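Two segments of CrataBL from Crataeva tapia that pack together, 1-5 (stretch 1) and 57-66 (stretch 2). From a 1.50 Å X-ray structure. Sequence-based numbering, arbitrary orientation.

Stretch 1, residues 1-5: AILTG
Stretch 2 57-66: NSSLKVVPLS

Two backbone hydrogen bonds fix the register. Val-63 N donates to Ile-2 O (2.8 Å, 161° at the hydrogen) and Thr-4 N to Lys-61 O (2.9 Å, 164°), bracketing a single bridge between Leu-3 and Val-62. Pairing runs antiparallel, Ile-2 facing Val-63 and Thr-4 facing Lys-61, through extended backbone at Leu-3 (phi/psi -98/140) and Val-62 (-107/133). The same acceptors receive CA-H...O contacts, Val-62 CA to Ile-2 O and Leu-3 CA to Lys-61 O, both 3.6 Å. Thr-4 (-64/139, chi1 m) adds a side-chain bond, OG1 donating to Leu-60 O at 2.9 Å.

Water extends the pairing at each end: water 1 accepts from Ile-2 N (3.2 Å) and donates to Val-63 O (2.7 Å), while water 2 donates to Thr-4 O (2.9 Å) and Lys-61 O (2.5 Å). A type I turn, Asn-57 to Leu-60, precedes the paired segment, closed by Leu-60 N to Asn-57 O at 3.2 Å.

Val-63 (-72/119, chi1 t) points toward stretch 1, its CG2 lying 4.0 Å from Ile-2 CG2 and 3.7 Å from Thr-4 OG1. Ile-2 (-93/121, m/t) reaches Leu-65 (m/t), CD1 to CD2 4.4 Å. Across the bridge, Leu-3 (m/t) and Val-62 (t) point away, yet Leu-3 CD2 approaches Val-62 CG2 at 4.2 Å; Ala-1 CB meets Val-62 CG1 at 3.9 Å.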

ATOM      1  N   ALA A   1      -1.560  23.138  17.386  1.00 39.58           N
ATOM      2  CA  ALA A   1      -0.540  22.124  16.996  1.00 37.90           C
ATOM      3  C   ALA A   1      -1.079  21.136  15.950  1.00 35.99           C
ATOM      4  O   ALA A   1      -2.300  20.998  15.741  1.00 36.73           O
ATOM      5  CB  ALA A   1      -0.017  21.377  18.238  1.00 38.78           C
ATOM      6  N   ILE A   2      -0.145  20.464  15.293  1.00 33.71           N
ATOM      7  CA  ILE A   2      -0.441  19.378  14.378  1.00 31.16           C
ATOM      8  C   ILE A   2      -0.371  18.077  15.171  1.00 30.52           C
ATOM      9  O   ILE A   2       0.645  17.775  15.797  1.00 30.70           O
ATOM     10  CB  ILE A   2       0.566  19.391  13.200  1.00 30.73           C
ATOM     11  CG1 ILE A   2       0.618  20.806  12.576  1.00 32.00           C
ATOM     12  CG2 ILE A   2       0.210  18.314  12.183  1.00 30.45           C
ATOM     13  CD1 ILE A   2       1.795  21.036  11.626  1.00 33.82           C
ATOM     14  N   LEU A   3      -1.469  17.333  15.189  1.00 29.51           N
ATOM     15  CA  LEU A   3      -1.573  16.146  16.031  1.00 30.14           C
ATOM     16  C   LEU A   3      -1.290  14.866  15.267  1.00 29.86           C
ATOM     17  O   LEU A   3      -1.699  14.718  14.122  1.00 28.21           O
ATOM     18  CB  LEU A   3      -2.953  16.070  16.662  1.00 30.82           C
ATOM     19  CG  LEU A   3      -3.321  17.283  17.526  1.00 32.99           C
ATOM     20  CD1 LEU A   3      -4.805  17.265  17.856  1.00 35.68           C
ATOM     21  CD2 LEU A   3      -2.451  17.280  18.802  1.00 35.44           C
ATOM     22  N   THR A   4      -0.579  13.940  15.905  1.00 29.26           N
ATOM     23  CA  THR A   4      -0.308  12.640  15.313  1.00 29.15           C
ATOM     24  C   THR A   4      -1.598  11.867  15.109  1.00 28.60           C
ATOM     25  O   THR A   4      -2.480  11.924  15.956  1.00 29.44           O
ATOM     26  CB  THR A   4       0.621  11.844  16.253  1.00 29.82           C
ATOM     27  OG1 THR A   4       1.867  12.537  16.356  1.00 31.86           O
ATOM     28  CG2 THR A   4       0.865  10.420  15.742  1.00 31.02           C
ATOM     29  N   GLY A   5      -1.717  11.186  13.963  1.00 27.99           N
ATOM     30  CA  GLY A   5      -2.841  10.280  13.714  1.00 27.87           C
ATOM     31  C   GLY A   5      -4.193  10.955  13.486  1.00 28.59           C
ATOM     32  O   GLY A   5      -5.247  10.305  13.590  1.00 31.09           O
ATOM     33  N   ASN A  57       9.408   9.228  15.912  1.00 39.92           N
ATOM     34  CA  ASN A  57       8.988   8.731  17.228  1.00 43.50           C
ATOM     35  C   ASN A  57       7.450   8.653  17.229  1.00 44.24           C
ATOM     36  O   ASN A  57       6.766   9.627  17.542  1.00 43.87           O
ATOM     37  CB  ASN A  57       9.511   9.660  18.320  1.00 44.87           C
ATOM     38  CG  ASN A  57       9.307   9.106  19.722  1.00 49.08           C
ATOM     39  OD1 ASN A  57       8.633   8.085  19.921  1.00 52.59           O
ATOM     40  ND2 ASN A  57       9.893   9.785  20.712  1.00 52.86           N
ATOM     41  N   SER A  58       6.908   7.497  16.842  1.00 46.00           N
ATOM     42  CA  SER A  58       5.460   7.369  16.572  1.00 46.98           C
ATOM     43  C   SER A  58       4.592   7.438  17.844  1.00 48.31           C
ATOM     44  O   SER A  58       3.354   7.478  17.759  1.00 49.07           O
ATOM     45  CB  SER A  58       5.163   6.093  15.771  1.00 47.02           C
ATOM     46  OG  SER A  58       5.276   4.941  16.607  1.00 49.59           O
ATOM     47  N   SER A  59       5.253   7.464  19.003  1.00 48.79           N
ATOM     48  CA  SER A  59       4.603   7.606  20.310  1.00 49.55           C
ATOM     49  C   SER A  59       4.284   9.063  20.727  1.00 48.72           C
ATOM     50  O   SER A  59       3.551   9.281  21.703  1.00 49.80           O
ATOM     51  CB  SER A  59       5.453   6.910  21.383  1.00 51.06           C
ATOM     52  OG  SER A  59       5.399   7.580  22.643  1.00 53.62           O
ATOM     53  N   LEU A  60       4.853  10.042  20.017  1.00 46.29           N
ATOM     54  CA  LEU A  60       4.543  11.460  20.251  1.00 44.92           C
ATOM     55  C   LEU A  60       3.093  11.766  19.861  1.00 43.49           C
ATOM     56  O   LEU A  60       2.602  11.239  18.850  1.00 43.26           O
ATOM     57  CB  LEU A  60       5.480  12.355  19.427  1.00 44.30           C
ATOM     58  CG  LEU A  60       6.983  12.262  19.694  1.00 44.59           C
ATOM     59  CD1 LEU A  60       7.780  12.840  18.541  1.00 42.81           C
ATOM     60  CD2 LEU A  60       7.341  12.953  21.009  1.00 45.70           C
ATOM     61  N   LYS A  61       2.413  12.601  20.648  1.00 42.56           N
ATOM     62  CA  LYS A  61       1.024  12.974  20.333  1.00 40.44           C
ATOM     63  C   LYS A  61       0.925  14.243  19.477  1.00 37.69           C
ATOM     64  O   LYS A  61      -0.044  14.418  18.745  1.00 36.69           O
ATOM     65  CB  LYS A  61       0.135  13.045  21.589  1.00 42.42           C
ATOM     66  CG  LYS A  61      -0.173  14.438  22.112  1.00 45.79           C
ATOM     67  CD  LYS A  61      -1.551  14.507  22.791  1.00 50.59           C
ATOM     68  CE  LYS A  61      -1.757  15.828  23.549  1.00 52.25           C
ATOM     69  NZ  LYS A  61      -1.708  17.061  22.685  1.00 53.01           N
ATOM     70  N   VAL A  62       1.940  15.101  19.574  1.00 35.42           N
ATOM     71  CA  VAL A  62       2.080  16.292  18.747  1.00 33.71           C
ATOM     72  C   VAL A  62       3.190  16.022  17.739  1.00 32.13           C
ATOM     73  O   VAL A  62       4.257  15.520  18.076  1.00 32.91           O
ATOM     74  CB  VAL A  62       2.433  17.533  19.623  1.00 34.61           C
ATOM     75  CG1 VAL A  62       2.759  18.761  18.768  1.00 34.70           C
ATOM     76  CG2 VAL A  62       1.277  17.832  20.571  1.00 36.49           C
ATOM     77  N   VAL A  63       2.917  16.341  16.484  1.00 29.73           N
ATOM     78  CA  VAL A  63       3.905  16.235  15.432  1.00 27.75           C
ATOM     79  C   VAL A  63       4.962  17.342  15.574  1.00 27.81           C
ATOM     80  O   VAL A  63       4.628  18.515  15.482  1.00 27.97           O
ATOM     81  CB  VAL A  63       3.201  16.371  14.064  1.00 26.65           C
ATOM     82  CG1 VAL A  63       4.203  16.381  12.925  1.00 26.60           C
ATOM     83  CG2 VAL A  63       2.159  15.268  13.883  1.00 25.44           C
ATOM     84  N   PRO A  64       6.244  16.965  15.767  1.00 28.23           N
ATOM     85  CA  PRO A  64       7.251  18.019  15.898  1.00 28.60           C
ATOM     86  C   PRO A  64       7.616  18.575  14.539  1.00 28.06           C
ATOM     87  O   PRO A  64       7.615  17.843  13.552  1.00 27.80           O
ATOM     88  CB  PRO A  64       8.468  17.295  16.486  1.00 29.89           C
ATOM     89  CG  PRO A  64       8.055  15.919  16.733  1.00 30.91           C
ATOM     90  CD  PRO A  64       6.837  15.626  15.925  1.00 28.17           C
ATOM     91  N   LEU A  65       7.906  19.877  14.503  1.00 27.03           N
ATOM     92  CA  LEU A  65       8.397  20.506  13.300  1.00 26.14           C
ATOM     93  C   LEU A  65       9.850  20.132  13.127  1.00 25.98           C
ATOM     94  O   LEU A  65      10.550  19.828  14.113  1.00 27.85           O
ATOM     95  CB  LEU A  65       8.287  22.037  13.445  1.00 25.62           C
ATOM     96  CG  LEU A  65       6.847  22.533  13.670  1.00 26.92           C
ATOM     97  CD1 LEU A  65       6.751  24.042  13.809  1.00 28.05           C
ATOM     98  CD2 LEU A  65       5.918  22.056  12.566  1.00 25.46           C
ATOM     99  N   SER A  66      10.327  20.204  11.886  1.00 24.66           N
ATOM    100  CA  SER A  66      11.734  20.003  11.580  1.00 25.56           C
ATOM    101  C   SER A  66      12.248  18.637  12.033  1.00 27.25           C
ATOM    102  O   SER A  66      13.402  18.495  12.445  1.00 27.98           O
ATOM    103  CB  SER A  66      12.578  21.163  12.163  1.00 25.93           C
ATOM    104  OG  SER A  66      12.260  22.346  11.481  1.00 26.34           O
TER
HETATM  105  O   HOH W   1       3.023  20.716  15.747  1.00 43.46           O
HETATM  106  O   HOH W   2      -2.163  13.062  18.554  1.00 37.23           O